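PDB 3D72: vivid PAS protein VVD from Neurospora crassa, which binds a flavin-adenine dinucleotide and serves as a fungal blue-light photoreceptor of the LOV class, forming a rapidly exchanging dimer on light activation. Local coordinates for residues 20-24 / 25-29. The protein carries 1 engineered substitution. Residues are numbered along the deposited sequence; the frame is centred on the assembly and turned at random.
Sequences MNRPN and PQVEL
Arg22 lays one face of its guanidinium against Pro25, whose CB sits over the centre of the planar group, 3.4 Å from its plane. The two side chains come together at a slant, and the pairing is a worked example of how an arginine can organise a loop that leaves a helix. Here the chain passes from helix 12-21 toward strand 38-42, the first strand of the antiparallel PAS sheet, folding back round the arginine. The turn inward begins at the first torsion, which sets CG between the backbone N and the carbonyl carbon (chi1 69°); from CG to NE the chain then runs extended, carrying the charge across the loop. At the edge of the guanidinium, Arg22 NH2 lies 2.6 Å from Val27 O, a short approach but a weak hydrogen bond because the N-H points well off line (117°). Arg22 NH1 donates to a water at 2.8 Å that lies in the guanidinium plane, and the same water accepts from Leu29 N at 3.0 Å. The Gln26 side chain folds back on the backbone: Gln26 NE2 gives Asn24 O a nearly straight bond (174°, 3.2 Å), approaching from above the carbonyl plane, while Asn24 O lies close to the plane of the Gln26 amide. Beyond the loop, Glu109 forms a salt bridge with Arg22 NE and also accepts from Gln26 N; Arg22 and Val27 lean on Ile131 of strand 123-134, the Val27 side chain about 13 Å from the FAD. A leucine in place of Arg22 would probably leave the Glu109 carboxylate without its charged mate and the carbonyl of Val27 without this donor. Beneath the CB of a proline, one flat cation is thus shared by Glu109, the water and the carbonyl oxygens of Val27 and Ile19, tying a surface loop to the backbone of helix 12-21.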
loop_
_atom_site.group_PDB
_atom_site.type_symbol
_atom_site.label_atom_id
_atom_site.label_comp_id
_atom_site.label_asym_id
_atom_site.label_seq_id
_atom_site.Cartn_x
_atom_site.Cartn_y
_atom_site.Cartn_z
ATOM N N MET A 20 -1.244 -3.922 -5.394
ATOM C CA MET A 20 -0.697 -5.136 -4.785
ATOM C C MET A 20 -1.765 -6.139 -4.353
ATOM O O MET A 20 -1.482 -7.325 -4.213
ATOM C CB MET A 20 0.188 -4.782 -3.591
ATOM C CG MET A 20 1.509 -4.131 -3.997
ATOM S SD MET A 20 2.587 -3.834 -2.588
ATOM C CE MET A 20 1.971 -2.189 -2.067
ATOM N N ASN A 21 -2.989 -5.666 -4.144
ATOM C CA ASN A 21 -4.093 -6.532 -3.720
ATOM C C ASN A 21 -5.016 -6.952 -4.870
ATOM O O ASN A 21 -5.985 -7.679 -4.640
ATOM C CB ASN A 21 -4.943 -5.817 -2.661
ATOM C CG ASN A 21 -4.332 -5.869 -1.271
ATOM O OD1 ASN A 21 -4.618 -6.775 -0.488
ATOM N ND2 ASN A 21 -3.493 -4.897 -0.957
ATOM N N ARG A 22 -4.728 -6.522 -6.096
ATOM C CA ARG A 22 -5.606 -6.860 -7.222
ATOM C C ARG A 22 -5.715 -8.368 -7.435
ATOM O O ARG A 22 -4.714 -9.075 -7.465
ATOM C CB ARG A 22 -5.167 -6.126 -8.501
ATOM C CG ARG A 22 -3.859 -6.560 -9.130
ATOM C CD ARG A 22 -3.431 -5.528 -10.173
ATOM N NE ARG A 22 -2.398 -6.023 -11.077
ATOM C CZ ARG A 22 -1.156 -6.324 -10.718
ATOM N NH1 ARG A 22 -0.760 -6.183 -9.458
ATOM N NH2 ARG A 22 -0.306 -6.777 -11.629
ATOM N N PRO A 23 -6.952 -8.873 -7.579
ATOM C CA PRO A 23 -7.287 -10.289 -7.774
ATOM C C PRO A 23 -6.696 -11.084 -8.928
ATOM O O PRO A 23 -6.200 -12.194 -8.722
ATOM C CB PRO A 23 -8.815 -10.274 -7.819
ATOM C CG PRO A 23 -9.105 -8.965 -8.464
ATOM C CD PRO A 23 -8.156 -8.036 -7.732
ATOM N N ASN A 24 -6.750 -10.545 -10.136
ATOM C CA ASN A 24 -6.238 -11.282 -11.284
ATOM C C ASN A 24 -5.084 -10.586 -11.984
ATOM O O ASN A 24 -5.205 -10.179 -13.137
ATOM C CB ASN A 24 -7.371 -11.527 -12.281
ATOM C CG ASN A 24 -8.566 -12.213 -11.646
ATOM O OD1 ASN A 24 -8.443 -13.303 -11.088
ATOM N ND2 ASN A 24 -9.731 -11.573 -11.726
ATOM N N PRO A 25 -3.939 -10.451 -11.298
ATOM C CA PRO A 25 -2.784 -9.791 -11.907
ATOM C C PRO A 25 -2.308 -10.511 -13.164
ATOM O O PRO A 25 -2.088 -11.726 -13.155
ATOM C CB PRO A 25 -1.745 -9.816 -10.789
ATOM C CG PRO A 25 -2.074 -11.084 -10.063
ATOM C CD PRO A 25 -3.582 -11.031 -9.990
ATOM N N GLN A 26 -2.159 -9.756 -14.244
ATOM C CA GLN A 26 -1.703 -10.309 -15.507
ATOM C C GLN A 26 -0.190 -10.175 -15.585
ATOM O O GLN A 26 0.460 -10.801 -16.416
ATOM C CB GLN A 26 -2.366 -9.572 -16.674
ATOM C CG GLN A 26 -3.874 -9.741 -16.693
ATOM C CD GLN A 26 -4.288 -11.186 -16.881
ATOM O OE1 GLN A 26 -4.061 -11.771 -17.939
ATOM N NE2 GLN A 26 -4.890 -11.773 -15.850
ATOM N N VAL A 27 0.367 -9.351 -14.709
ATOM C CA VAL A 27 1.801 -9.158 -14.676
ATOM C C VAL A 27 2.214 -9.037 -13.207
ATOM O O VAL A 27 1.564 -8.343 -12.429
ATOM C CB VAL A 27 2.221 -7.950 -15.593
ATOM C CG1 VAL A 27 1.288 -7.875 -16.804
ATOM C CG2 VAL A 27 2.187 -6.637 -14.823
ATOM N N GLU A 28 3.267 -9.756 -12.822
ATOM C CA GLU A 28 3.726 -9.718 -11.436
ATOM C C GLU A 28 4.658 -8.534 -11.275
ATOM O O GLU A 28 5.600 -8.363 -12.046
ATOM C CB GLU A 28 4.466 -11.001 -11.057
ATOM C CG GLU A 28 3.771 -12.292 -11.456
ATOM C CD GLU A 28 4.306 -12.850 -12.760
ATOM O OE1 GLU A 28 5.518 -12.680 -13.020
ATOM O OE2 GLU A 28 3.523 -13.463 -13.520
ATOM N N LEU A 29 4.395 -7.724 -10.262
ATOM C CA LEU A 29 5.198 -6.542 -10.020
ATOM C C LEU A 29 6.023 -6.701 -8.758
ATOM O O LEU A 29 7.074 -6.078 -8.612
ATOM C CB LEU A 29 4.266 -5.336 -9.887
ATOM C CG LEU A 29 4.726 -3.948 -10.324
ATOM C CD1 LEU A 29 5.218 -3.972 -11.762
ATOM C CD2 LEU A 29 3.542 -2.996 -10.172
HETATM O O HOH W 1 1.686 -7.377 -9.057
#